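TRNA modification GTPase MnmE (Chlorobium tepidum, PDB 3GEE) probably hydrolyses GTP at a high intrinsic rate and takes part in adding a carboxymethylaminomethyl group to the wobble uridine of certain tRNAs. Local coordinates at residues F48-G53 / T64-R69; D78-L83 / V97-H102; E333-K338 / D368-E373; D314-L319 / A344-V349. All blocks are in the same frame, centred on the assembly; numbering follows the deposited sequence.

Interaction 1 of 4, residues F48-G53 / T64-R69. With FON (N-{[4-({[(6R)-2-amino-5-formyl-4-oxo-1,4,5,6,7,8-hexahydropteridin-6-yl]methyl}amino)phenyl]carbonyl}-L-glutamic acid), chain C.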
# COMPACT_ATOMS: atom_id res chain seq x y z
N PHE A 48 -11.79 16.87 13.41
CA PHE A 48 -12.01 17.40 12.06
C PHE A 48 -12.50 18.85 12.11
O PHE A 48 -13.32 19.20 12.95
CB PHE A 48 -12.99 16.53 11.28
CG PHE A 48 -13.19 16.95 9.85
CD1 PHE A 48 -12.32 16.52 8.86
CD2 PHE A 48 -14.25 17.79 9.50
CE1 PHE A 48 -12.50 16.91 7.53
CE2 PHE A 48 -14.44 18.19 8.19
CZ PHE A 48 -13.57 17.76 7.20
N ARG A 49 -11.98 19.69 11.21
CA ARG A 49 -12.40 21.08 11.11
C ARG A 49 -12.60 21.44 9.64
O ARG A 49 -11.63 21.50 8.89
CB ARG A 49 -11.35 22.03 11.70
CG ARG A 49 -11.18 21.98 13.21
CD ARG A 49 -10.27 23.12 13.65
NE ARG A 49 -9.66 22.88 14.96
CZ ARG A 49 -8.69 23.64 15.48
NH1 ARG A 49 -8.22 24.68 14.81
NH2 ARG A 49 -8.19 23.35 16.68
N LYS A 50 -13.85 21.67 9.25
CA LYS A 50 -14.20 22.01 7.87
C LYS A 50 -13.51 23.30 7.46
O LYS A 50 -13.54 24.28 8.20
CB LYS A 50 -15.72 22.11 7.72
CG LYS A 50 -16.26 21.79 6.33
CD LYS A 50 -17.52 20.93 6.45
CE LYS A 50 -18.42 21.03 5.22
NZ LYS A 50 -17.75 20.64 3.95
N VAL A 51 -12.89 23.30 6.28
CA VAL A 51 -12.03 24.42 5.87
C VAL A 51 -12.83 25.68 5.50
O VAL A 51 -12.47 26.79 5.92
CB VAL A 51 -11.07 24.02 4.72
CG1 VAL A 51 -11.84 23.81 3.43
CG2 VAL A 51 -9.97 25.06 4.54
N HIS A 52 -13.88 25.51 4.70
CA HIS A 52 -14.79 26.61 4.39
C HIS A 52 -16.13 26.36 5.07
O HIS A 52 -16.77 25.32 4.85
CB HIS A 52 -14.94 26.79 2.88
CG HIS A 52 -13.67 27.17 2.19
ND1 HIS A 52 -12.77 26.24 1.73
CD2 HIS A 52 -13.15 28.38 1.88
CE1 HIS A 52 -11.74 26.86 1.17
NE2 HIS A 52 -11.95 28.16 1.25
N GLY A 53 -16.54 27.30 5.91
CA GLY A 53 -17.73 27.13 6.75
C GLY A 53 -17.50 26.09 7.83
O GLY A 53 -16.46 25.43 7.86
N THR A 64 -21.77 11.76 1.87
CA THR A 64 -21.40 13.15 1.66
C THR A 64 -19.95 13.38 2.12
O THR A 64 -19.54 12.92 3.18
CB THR A 64 -22.42 14.08 2.37
OG1 THR A 64 -22.36 15.39 1.80
CG2 THR A 64 -22.16 14.16 3.85
N ALA A 65 -19.17 14.07 1.29
CA ALA A 65 -17.74 14.25 1.52
C ALA A 65 -17.41 15.66 1.99
O ALA A 65 -18.06 16.62 1.58
CB ALA A 65 -16.96 13.92 0.27
N HIS A 66 -16.39 15.78 2.84
CA HIS A 66 -16.05 17.06 3.45
C HIS A 66 -14.55 17.32 3.51
O HIS A 66 -13.80 16.54 4.08
CB HIS A 66 -16.65 17.14 4.85
CG HIS A 66 -18.09 16.76 4.90
ND1 HIS A 66 -19.10 17.68 4.74
CD2 HIS A 66 -18.69 15.56 5.03
CE1 HIS A 66 -20.27 17.06 4.80
NE2 HIS A 66 -20.05 15.78 4.98
N PHE A 67 -14.14 18.42 2.91
CA PHE A 67 -12.74 18.79 2.87
C PHE A 67 -12.38 19.66 4.05
O PHE A 67 -12.85 20.79 4.17
CB PHE A 67 -12.40 19.51 1.56
CG PHE A 67 -11.03 20.09 1.53
CD1 PHE A 67 -9.91 19.26 1.53
CD2 PHE A 67 -10.84 21.46 1.53
CE1 PHE A 67 -8.63 19.81 1.52
CE2 PHE A 67 -9.57 22.01 1.51
CZ PHE A 67 -8.46 21.18 1.51
N GLY A 68 -11.53 19.14 4.93
CA GLY A 68 -11.07 19.90 6.09
C GLY A 68 -9.69 19.49 6.58
O GLY A 68 -8.92 18.87 5.84
N ARG A 69 -9.40 19.84 7.82
CA ARG A 69 -8.10 19.56 8.43
C ARG A 69 -8.25 18.76 9.71
O ARG A 69 -9.22 18.93 10.45
CB ARG A 69 -7.35 20.85 8.72
CG ARG A 69 -6.83 21.54 7.48
CD ARG A 69 -6.21 22.88 7.80
NE ARG A 69 -5.58 23.45 6.62
CZ ARG A 69 -4.92 24.60 6.59
NH1 ARG A 69 -4.80 25.34 7.69
NH2 ARG A 69 -4.38 25.02 5.45
N1 FON C . -8.91 12.61 -0.28
C2 FON C . -9.50 12.39 -1.47
NA2 FON C . -10.56 11.55 -1.54
N3 FON C . -9.07 12.99 -2.61
C4 FON C . -8.02 13.85 -2.63
O4 FON C . -7.67 14.36 -3.72
C4A FON C . -7.32 14.11 -1.34
N5 FON C . -6.24 14.96 -1.09
C6 FON C . -6.44 15.69 0.18
C7 FON C . -6.17 14.60 1.21
N8 FON C . -7.25 13.64 1.07
C8A FON C . -7.86 13.43 -0.14
C9 FON C . -5.58 16.94 0.38
N10 FON C . -5.66 17.86 -0.74
C11 FON C . -8.97 19.79 -2.41
C12 FON C . -7.89 20.50 -1.89
C13 FON C . -6.80 19.84 -1.33
C14 FON C . -6.77 18.45 -1.28
C15 FON C . -7.84 17.73 -1.82
C16 FON C . -8.94 18.39 -2.38
C FON C . -10.12 20.56 -3.01
O FON C . -11.13 19.96 -3.37
N FON C . -9.99 21.88 -3.13
CA FON C . -11.02 22.90 -2.96
CB FON C . -11.54 22.96 -1.52
CG FON C . -12.81 23.81 -1.35
CD FON C . -13.75 23.20 -0.33
OE1 FON C . -14.48 22.24 -0.68
OE2 FON C . -13.77 23.67 0.84
CT FON C . -10.47 24.24 -3.37
O1 FON C . -11.16 24.99 -4.10
O2 FON C . -9.33 24.56 -2.95
CP1 FON C . -5.25 15.06 -1.86
O3 FON C . -4.13 14.75 -1.47
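Lys50 reaches across the strand pair to His66. Its CB sets off away from the strand 64-69, but the chain bends back at chi2 (137°), which places CD. CG passes Phe67 O at 4.2 Å, CD comes within 4.0 Å of His66 ND1, and CE closes to 3.5 Å from the same nitrogen. NZ lies in the ring plane of His66, at its edge, and gives ND1 a weak hydrogen bond of 3.3 Å. A long, flexible lysine suits a partner two residues along the neighbouring strand from Gly68, its own pair. The backbones are joined more firmly: Arg49 and Arg69 exchange two N-H...O bonds, and Val51 N binds Phe67 O. Phe48 lays CZ 3.4 Å from His66 O and beside Gly68, where a side chain would run into that ring. Nearby, folinic acid OE2 accepts a 2.9 Å hydrogen bond from His52 ND1, and the ligand's phenyl ring covers one face of the Phe67 ring. In the fold, strand 48-50 is outermost in the folate-binding domain's sheet within this chain. Strand 64-71 lies between it and strand 76-85, and Ala65 bonds through its backbone to the second subunit.

Interaction 2 of 4, residues D78-L83 / V97-H102. With FON (N-{[4-({[(6R)-2-amino-5-formyl-4-oxo-1,4,5,6,7,8-hexahydropteridin-6-yl]methyl}amino)phenyl]carbonyl}-L-glutamic acid), chain C; FON (N-{[4-({[(6R)-2-amino-5-formyl-4-oxo-1,4,5,6,7,8-hexahydropteridin-6-yl]methyl}amino)phenyl]carbonyl}-L-glutamic acid), chain B.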
# COMPACT_ATOMS: atom_id res chain seq x y z
N ASP A 78 -3.08 16.83 9.19
CA ASP A 78 -3.10 16.75 7.72
C ASP A 78 -4.33 17.44 7.14
O ASP A 78 -5.26 17.82 7.86
CB ASP A 78 -3.06 15.28 7.26
CG ASP A 78 -2.74 15.14 5.78
OD1 ASP A 78 -2.15 16.07 5.18
OD2 ASP A 78 -3.08 14.08 5.20
N GLU A 79 -4.30 17.63 5.82
CA GLU A 79 -5.44 18.09 5.06
C GLU A 79 -6.09 16.84 4.50
O GLU A 79 -5.47 16.13 3.72
CB GLU A 79 -4.95 18.96 3.92
CG GLU A 79 -5.81 20.16 3.64
CD GLU A 79 -5.12 21.11 2.69
OE1 GLU A 79 -4.59 20.64 1.66
OE2 GLU A 79 -5.09 22.33 2.99
N VAL A 80 -7.33 16.56 4.90
CA VAL A 80 -8.00 15.32 4.47
C VAL A 80 -9.36 15.58 3.82
O VAL A 80 -9.77 16.73 3.66
CB VAL A 80 -8.17 14.34 5.65
CG1 VAL A 80 -6.83 14.10 6.34
CG2 VAL A 80 -9.21 14.84 6.65
N ILE A 81 -10.03 14.50 3.43
CA ILE A 81 -11.43 14.55 3.00
C ILE A 81 -12.21 13.51 3.79
O ILE A 81 -11.91 12.31 3.74
CB ILE A 81 -11.60 14.35 1.48
CG1 ILE A 81 -11.21 15.64 0.74
CG2 ILE A 81 -13.03 13.93 1.13
CD1 ILE A 81 -11.48 15.64 -0.74
N ALA A 82 -13.21 13.97 4.53
CA ALA A 82 -14.01 13.07 5.36
C ALA A 82 -15.23 12.62 4.58
O ALA A 82 -15.90 13.43 3.93
CB ALA A 82 -14.40 13.74 6.66
N LEU A 83 -15.51 11.32 4.63
CA LEU A 83 -16.69 10.76 3.99
C LEU A 83 -17.63 10.22 5.05
O LEU A 83 -17.32 9.22 5.72
CB LEU A 83 -16.32 9.67 2.99
CG LEU A 83 -17.43 9.10 2.09
CD1 LEU A 83 -18.28 10.20 1.49
CD2 LEU A 83 -16.83 8.25 0.99
N VAL A 97 -17.17 7.25 9.46
CA VAL A 97 -16.51 8.25 8.63
C VAL A 97 -15.19 7.67 8.14
O VAL A 97 -14.59 6.84 8.82
CB VAL A 97 -16.33 9.61 9.36
CG1 VAL A 97 -16.04 9.41 10.82
CG2 VAL A 97 -15.26 10.46 8.70
N GLU A 98 -14.79 8.06 6.93
CA GLU A 98 -13.56 7.58 6.31
C GLU A 98 -12.70 8.76 5.88
O GLU A 98 -13.00 9.45 4.89
CB GLU A 98 -13.86 6.72 5.08
CG GLU A 98 -14.55 5.41 5.36
CD GLU A 98 -14.76 4.59 4.10
OE1 GLU A 98 -14.55 5.13 2.99
OE2 GLU A 98 -15.14 3.40 4.23
N PHE A 99 -11.62 8.99 6.62
CA PHE A 99 -10.67 10.01 6.25
C PHE A 99 -9.74 9.45 5.20
O PHE A 99 -9.12 8.40 5.41
CB PHE A 99 -9.88 10.46 7.47
CG PHE A 99 -10.72 11.00 8.57
CD1 PHE A 99 -11.10 12.35 8.57
CD2 PHE A 99 -11.16 10.19 9.60
CE1 PHE A 99 -11.89 12.86 9.58
CE2 PHE A 99 -11.96 10.70 10.61
CZ PHE A 99 -12.32 12.04 10.60
N THR A 100 -9.65 10.10 4.05
CA THR A 100 -8.59 9.74 3.13
C THR A 100 -7.59 10.88 3.14
O THR A 100 -7.93 12.02 2.81
CB THR A 100 -9.08 9.34 1.71
OG1 THR A 100 -8.56 10.26 0.74
CG2 THR A 100 -10.60 9.26 1.63
N CYS A 101 -6.36 10.57 3.55
CA CYS A 101 -5.31 11.57 3.76
C CYS A 101 -4.14 11.34 2.82
O CYS A 101 -4.17 10.42 2.01
CB CYS A 101 -4.81 11.46 5.20
SG CYS A 101 -4.11 9.85 5.54
N HIS A 102 -3.11 12.18 2.93
CA HIS A 102 -1.87 11.99 2.16
C HIS A 102 -1.20 10.67 2.53
O HIS A 102 -1.10 10.32 3.71
CB HIS A 102 -0.91 13.15 2.36
CG HIS A 102 -1.37 14.42 1.71
ND1 HIS A 102 -1.90 15.47 2.43
CD2 HIS A 102 -1.38 14.80 0.42
CE1 HIS A 102 -2.22 16.45 1.60
NE2 HIS A 102 -1.91 16.07 0.37
N1 FON C . -8.91 12.61 -0.28
C2 FON C . -9.50 12.39 -1.47
NA2 FON C . -10.56 11.55 -1.54
N3 FON C . -9.07 12.99 -2.61
C4 FON C . -8.02 13.85 -2.63
O4 FON C . -7.67 14.36 -3.72
C4A FON C . -7.32 14.11 -1.34
N5 FON C . -6.24 14.96 -1.09
C6 FON C . -6.44 15.69 0.18
C7 FON C . -6.17 14.60 1.21
N8 FON C . -7.25 13.64 1.07
C8A FON C . -7.86 13.43 -0.14
C9 FON C . -5.58 16.94 0.38
N10 FON C . -5.66 17.86 -0.74
C11 FON C . -8.97 19.79 -2.41
C12 FON C . -7.89 20.50 -1.89
C13 FON C . -6.80 19.84 -1.33
C14 FON C . -6.77 18.45 -1.28
C15 FON C . -7.84 17.73 -1.82
C16 FON C . -8.94 18.39 -2.38
C FON C . -10.12 20.56 -3.01
O FON C . -11.13 19.96 -3.37
N FON C . -9.99 21.88 -3.13
CA FON C . -11.02 22.90 -2.96
CB FON C . -11.54 22.96 -1.52
CG FON C . -12.81 23.81 -1.35
CD FON C . -13.75 23.20 -0.33
OE1 FON C . -14.48 22.24 -0.68
OE2 FON C . -13.77 23.67 0.84
CT FON C . -10.47 24.24 -3.37
O1 FON C . -11.16 24.99 -4.10
O2 FON C . -9.33 24.56 -2.95
CP1 FON C . -5.25 15.06 -1.86
O3 FON C . -4.13 14.75 -1.47
N1 FON B . -15.21 2.63 -0.69
C2 FON B . -15.33 3.29 0.47
NA2 FON B . -15.02 4.62 0.50
N3 FON B . -15.75 2.69 1.61
C4 FON B . -16.07 1.38 1.66
O4 FON B . -16.45 0.88 2.74
C4A FON B . -15.94 0.59 0.40
N5 FON B . -16.23 -0.76 0.18
C6 FON B . -16.90 -0.95 -1.12
C7 FON B . -15.74 -0.76 -2.10
N8 FON B . -15.35 0.64 -1.98
C8A FON B . -15.48 1.32 -0.80
C9 FON B . -17.64 -2.27 -1.32
N10 FON B . -18.58 -2.55 -0.23
C11 FON B . -21.82 -0.33 1.17
C12 FON B . -21.98 -1.63 0.68
C13 FON B . -20.88 -2.35 0.21
C14 FON B . -19.61 -1.78 0.21
C15 FON B . -19.45 -0.48 0.72
C16 FON B . -20.55 0.24 1.19
C FON B . -23.05 0.40 1.67
O FON B . -22.96 1.57 2.00
N FON B . -24.19 -0.29 1.75
CA FON B . -25.54 0.20 1.49
CB FON B . -25.74 0.59 0.02
CG FON B . -27.03 1.37 -0.25
CD FON B . -26.83 2.44 -1.31
OE1 FON B . -26.30 3.52 -0.97
OE2 FON B . -27.20 2.21 -2.49
CT FON B . -26.54 -0.86 1.87
O1 FON B . -27.55 -0.53 2.54
O2 FON B . -26.32 -2.04 1.51
CP1 FON B . -15.94 -1.68 1.00
O3 FON B . -15.16 -2.56 0.69
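Asp78 holds His102 with both carboxylate oxygens. OD1 accepts from ring ND1 at 2.8 Å through its syn lone pair, close to the imidazole plane, and OD2 takes the backbone N of His102 at 3.0 Å. An alanine here would probably set the imidazole free to turn and leave the backbone N-H of His102 without its mate. Further along, small side chains fit the facing strand. Val80 points toward it, with CG1 against Cys101 CB at 3.5 Å and CG2 against the edge of the Phe99 ring, 3.7 Å from CD1. The small Ala82 settles its CB in the notch between Phe99 CE1 and Val97 CG2, the latter methyl also lying over one face of the Phe99 ring; Phe48 closes in on Val80, Ala82 and Phe99. The strands form a beta hairpin in the folate-binding domain, tied by paired backbone bonds such as Thr100 N to Ile81 O. On the other face of the sheet the Ile81 side chain bulges against the pterin of one folinic acid, CB 3.7 Å from N1. The backbone O of Thr100 accepts from its N8. His102 presents a ring face to C7. Glu98, its chain extended beyond CG, reaches the other folinic acid, OE1 accepting from NA2 at 2.6 Å; Thr100 O of the second subunit also holds that ligand, so the pocket spans the dimer.

Interaction 3 of 4, residues E333-K338 / D368-E373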
# COMPACT_ATOMS: atom_id res chain seq x y z
N GLU A 333 10.32 -47.43 -4.01
CA GLU A 333 9.80 -46.34 -3.19
C GLU A 333 8.77 -45.51 -3.96
O GLU A 333 7.73 -45.14 -3.42
CB GLU A 333 10.95 -45.45 -2.70
CG GLU A 333 10.55 -44.35 -1.72
CD GLU A 333 10.07 -44.89 -0.38
OE1 GLU A 333 10.68 -45.85 0.14
OE2 GLU A 333 9.08 -44.34 0.16
N ILE A 334 9.06 -45.24 -5.23
CA ILE A 334 8.14 -44.45 -6.04
C ILE A 334 6.88 -45.25 -6.39
O ILE A 334 5.80 -44.68 -6.57
CB ILE A 334 8.80 -43.81 -7.31
CG1 ILE A 334 8.29 -44.45 -8.59
CG2 ILE A 334 10.33 -43.83 -7.24
CD1 ILE A 334 8.25 -43.48 -9.73
N ARG A 335 7.01 -46.57 -6.46
CA ARG A 335 5.87 -47.45 -6.69
C ARG A 335 4.90 -47.43 -5.51
O ARG A 335 3.69 -47.59 -5.69
CB ARG A 335 6.32 -48.88 -6.98
CG ARG A 335 6.34 -49.24 -8.46
CD ARG A 335 6.55 -50.73 -8.69
NE ARG A 335 7.97 -51.10 -8.67
CZ ARG A 335 8.56 -51.83 -7.73
NH1 ARG A 335 7.87 -52.30 -6.69
NH2 ARG A 335 9.85 -52.10 -7.82
N GLU A 336 5.43 -47.24 -4.30
CA GLU A 336 4.60 -47.29 -3.10
C GLU A 336 4.15 -45.92 -2.59
O GLU A 336 3.30 -45.84 -1.70
CB GLU A 336 5.25 -48.12 -1.98
CG GLU A 336 6.65 -47.72 -1.58
CD GLU A 336 7.24 -48.66 -0.54
OE1 GLU A 336 8.10 -48.21 0.25
OE2 GLU A 336 6.84 -49.85 -0.50
N LEU A 337 4.71 -44.86 -3.15
CA LEU A 337 4.12 -43.53 -3.01
C LEU A 337 2.86 -43.47 -3.85
O LEU A 337 1.78 -43.15 -3.35
CB LEU A 337 5.10 -42.42 -3.42
CG LEU A 337 6.14 -41.86 -2.44
CD1 LEU A 337 6.48 -40.43 -2.85
CD2 LEU A 337 5.66 -41.89 -0.99
N LYS A 338 2.99 -43.79 -5.14
CA LYS A 338 1.87 -43.86 -6.06
C LYS A 338 0.75 -44.75 -5.52
O LYS A 338 -0.43 -44.43 -5.67
CB LYS A 338 2.33 -44.39 -7.42
CG LYS A 338 1.26 -44.41 -8.50
CD LYS A 338 1.70 -45.26 -9.69
CE LYS A 338 0.61 -45.38 -10.74
NZ LYS A 338 0.39 -44.10 -11.49
N ASP A 368 9.14 -48.22 -16.94
CA ASP A 368 8.67 -49.60 -16.94
C ASP A 368 8.69 -50.22 -15.56
O ASP A 368 7.81 -51.00 -15.21
CB ASP A 368 9.49 -50.44 -17.91
CG ASP A 368 9.38 -49.96 -19.35
OD1 ASP A 368 10.28 -50.28 -20.16
OD2 ASP A 368 8.41 -49.25 -19.68
N GLY A 369 9.70 -49.88 -14.77
CA GLY A 369 9.85 -50.45 -13.44
C GLY A 369 8.88 -49.92 -12.40
O GLY A 369 8.76 -50.48 -11.32
N THR A 370 8.18 -48.84 -12.74
CA THR A 370 7.30 -48.16 -11.78
C THR A 370 5.87 -48.00 -12.29
O THR A 370 4.94 -47.82 -11.51
CB THR A 370 7.82 -46.78 -11.46
OG1 THR A 370 7.84 -46.00 -12.66
CG2 THR A 370 9.22 -46.85 -10.88
N GLY A 371 5.72 -48.07 -13.61
CA GLY A 371 4.42 -47.90 -14.25
C GLY A 371 3.93 -46.46 -14.19
O GLY A 371 2.75 -46.19 -14.42
N THR A 372 4.83 -45.54 -13.85
CA THR A 372 4.52 -44.12 -13.81
C THR A 372 4.99 -43.47 -15.11
O THR A 372 5.64 -44.12 -15.93
CB THR A 372 5.23 -43.43 -12.64
OG1 THR A 372 6.64 -43.39 -12.88
CG2 THR A 372 4.95 -44.16 -11.33
N GLU A 373 4.65 -42.20 -15.29
CA GLU A 373 5.20 -41.42 -16.40
C GLU A 373 6.46 -40.67 -15.98
O GLU A 373 6.49 -40.01 -14.94
CB GLU A 373 4.17 -40.46 -16.97
CG GLU A 373 3.57 -40.93 -18.29
CD GLU A 373 3.16 -39.78 -19.19
OE1 GLU A 373 2.55 -38.82 -18.69
OE2 GLU A 373 3.45 -39.85 -20.41
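The guanidinium of Arg335 meets the last part of helix 360-370 with its edge. Gly369 O lies near the guanidinium plane and accepts from NE at 2.8 Å, with an N-H...O angle of 149° and the donor nearly along the C=O axis. Thr370 CA is also at this edge. A bend at chi3 (-84°) carries NE to the carbonyl, while CG of Arg335 rests 3.6 Å from Thr370 CA. Arginine suits the spot because its aliphatic stem can pack before its charged end turns to oxygen.

Deeper in, Ile334 crosses Thr370 at about a right angle. Its CD1 touches both threonines, 3.7 Å from CG2 of Thr370 and 3.7 Å from CG2 of Thr372, and Phe346, Thr348 and Tyr318 of the central sheet lie against Ile334 as well. Lys338 slides past Thr372 in the opposite direction, CD to CG2 at 3.8 Å. Between the threonines, Thr372 N donates to Thr370 OG1 at 3.3 Å, an ST turn. Gly371, with positive phi (71°), makes the bend for which glycine is well suited. Thr370 OG1 is also bonded to Ile366 O, and Thr372 OG1 to Thr348 OG1.

The chemistry is therefore layered: methyl groups pack beside the sheet, hydroxyls find partners nearby, and a cation meets a carbonyl near a helix C-terminus, where the helix dipole would probably favour positive charge.

Interaction 4 of 4, residues D314-L319 / A344-V349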
# COMPACT_ATOMS: atom_id res chain seq x y z
N ASP A 314 -2.78 -32.83 -4.79
CA ASP A 314 -3.31 -33.06 -6.13
C ASP A 314 -2.29 -33.69 -7.07
O ASP A 314 -2.64 -34.53 -7.90
CB ASP A 314 -3.83 -31.75 -6.73
CG ASP A 314 -4.81 -31.03 -5.83
OD1 ASP A 314 -5.82 -31.65 -5.43
OD2 ASP A 314 -4.57 -29.85 -5.52
N LEU A 315 -1.04 -33.27 -6.94
CA LEU A 315 0.02 -33.69 -7.85
C LEU A 315 1.30 -33.97 -7.08
O LEU A 315 1.80 -33.12 -6.35
CB LEU A 315 0.25 -32.61 -8.91
CG LEU A 315 1.46 -32.64 -9.85
CD1 LEU A 315 1.46 -33.88 -10.72
CD2 LEU A 315 1.49 -31.39 -10.71
N ILE A 316 1.82 -35.19 -7.25
CA ILE A 316 3.11 -35.55 -6.66
C ILE A 316 4.16 -35.61 -7.76
O ILE A 316 3.98 -36.28 -8.78
CB ILE A 316 3.06 -36.90 -5.90
CG1 ILE A 316 1.93 -36.89 -4.86
CG2 ILE A 316 4.40 -37.17 -5.23
CD1 ILE A 316 1.65 -38.23 -4.22
N LEU A 317 5.25 -34.88 -7.55
CA LEU A 317 6.42 -34.98 -8.41
C LEU A 317 7.51 -35.71 -7.64
O LEU A 317 8.03 -35.18 -6.65
CB LEU A 317 6.93 -33.60 -8.84
CG LEU A 317 6.06 -32.60 -9.62
CD1 LEU A 317 6.87 -31.35 -9.93
CD2 LEU A 317 5.49 -33.18 -10.91
N TYR A 318 7.83 -36.92 -8.07
CA TYR A 318 8.96 -37.65 -7.49
C TYR A 318 10.23 -37.36 -8.27
O TYR A 318 10.35 -37.69 -9.45
CB TYR A 318 8.71 -39.16 -7.40
CG TYR A 318 9.67 -39.82 -6.42
CD1 TYR A 318 9.27 -40.09 -5.12
CD2 TYR A 318 10.97 -40.13 -6.80
CE1 TYR A 318 10.15 -40.68 -4.21
CE2 TYR A 318 11.86 -40.72 -5.90
CZ TYR A 318 11.44 -40.99 -4.61
OH TYR A 318 12.32 -41.57 -3.72
N LEU A 319 11.18 -36.71 -7.60
CA LEU A 319 12.48 -36.41 -8.18
C LEU A 319 13.48 -37.50 -7.84
O LEU A 319 13.62 -37.90 -6.68
CB LEU A 319 13.00 -35.07 -7.67
CG LEU A 319 12.69 -33.80 -8.47
CD1 LEU A 319 13.14 -32.60 -7.68
CD2 LEU A 319 13.37 -33.81 -9.82
N ALA A 344 -4.08 -38.85 -6.02
CA ALA A 344 -3.14 -37.87 -6.58
C ALA A 344 -2.74 -38.19 -8.01
O ALA A 344 -2.95 -39.30 -8.50
CB ALA A 344 -1.91 -37.80 -5.70
N LYS A 345 -2.18 -37.19 -8.69
CA LYS A 345 -1.54 -37.43 -9.97
C LYS A 345 -0.06 -37.63 -9.73
O LYS A 345 0.60 -36.79 -9.10
CB LYS A 345 -1.76 -36.27 -10.94
CG LYS A 345 -1.29 -36.60 -12.35
CD LYS A 345 -1.12 -35.38 -13.21
CE LYS A 345 -0.55 -35.77 -14.57
NZ LYS A 345 -0.57 -34.65 -15.54
N PHE A 346 0.46 -38.75 -10.23
CA PHE A 346 1.87 -39.06 -10.06
C PHE A 346 2.67 -38.71 -11.30
O PHE A 346 2.19 -38.85 -12.42
CB PHE A 346 2.08 -40.53 -9.68
CG PHE A 346 3.26 -40.74 -8.79
CD1 PHE A 346 4.53 -40.85 -9.33
CD2 PHE A 346 3.10 -40.79 -7.42
CE1 PHE A 346 5.63 -41.02 -8.50
CE2 PHE A 346 4.19 -40.97 -6.59
CZ PHE A 346 5.46 -41.09 -7.13
N LEU A 347 3.90 -38.26 -11.08
CA LEU A 347 4.75 -37.78 -12.15
C LEU A 347 6.20 -37.97 -11.72
O LEU A 347 6.66 -37.32 -10.78
CB LEU A 347 4.44 -36.31 -12.42
CG LEU A 347 4.32 -35.76 -13.84
CD1 LEU A 347 5.69 -35.61 -14.49
CD2 LEU A 347 3.38 -36.62 -14.70
N THR A 348 6.91 -38.86 -12.41
CA THR A 348 8.31 -39.17 -12.08
C THR A 348 9.24 -38.23 -12.82
O THR A 348 9.25 -38.19 -14.05
CB THR A 348 8.67 -40.63 -12.38
OG1 THR A 348 7.76 -41.50 -11.71
CG2 THR A 348 10.10 -40.95 -11.92
N VAL A 349 10.02 -37.49 -12.05
CA VAL A 349 10.90 -36.47 -12.61
C VAL A 349 12.36 -36.90 -12.45
O VAL A 349 12.94 -36.82 -11.37
CB VAL A 349 10.66 -35.10 -11.94
CG1 VAL A 349 11.35 -34.01 -12.73
CG2 VAL A 349 9.17 -34.81 -11.84
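Val349, Ile316 and Tyr318 bury the most surface between these two parallel strands. Val349 uses both methyls: CG1, anti to the backbone N (chi1 -168°), lies 3.5 Å from Leu319 CD2, while CG2 meets Leu317 CB at 3.9 Å. The methyls thus fork from CB, one to each leucine, a short spread that a beta-branched residue provides. Ile316, on the other face, splits its contacts between CD1, 3.9 Å from Ala344 CB, and CG2, 4.0 Å from Phe346 CE2. Its N binds Lys345 O at 2.7 Å, with an N-H...O angle of 164°. Tyr318 turns CB to the Phe346 ring, 3.8 Å from CE1, while its ring leads away toward Ile334 and Leu337 of helix 331-340 and its OH makes a weak hydrogen bond with Glu330. Phe346 thus bridges Ile316 and Tyr318, and an alanine in its place would probably open a gap between them and under Leu337. On the face of Val349, Leu317 CD2 lies 3.6 Å from Leu347 CB, the leucines side by side under helix 385-392. Strand 234-239 flanks strand 315-321 on its far side. The arrangement is the beta-alpha-beta unit of a Ras-like G domain: helix 331-340 links the strands, Leu319 comes near Lys246 of the P-loop, and strand 345-351 runs into the NKxD motif, which in such GTPases reads the guanine base.

Interactions 1 and 2 belong to the folate-binding domain and share its sheet, with strands 64-71 and 76-85 as neighbours; interactions 3 and 4 belong to the G domain, on the opposite side of the chain's centre. Within each pair one contact is buried, 2 and 4, and the other only partly so. Interactions 1 and 2 both line the folinic acid site; interaction 2 adds a carboxylate-imidazole bond, whereas interaction 4 is mostly aliphatic and aromatic. Interactions 1 and 3 add charged chains, a lysine to a histidine and an arginine to a carbonyl. Interaction 3 rests on interaction 4 through Ile334 and through bonds from Thr372 and Glu373 to Thr348; its helix 331-340 is the crossover between the strands of interaction 4.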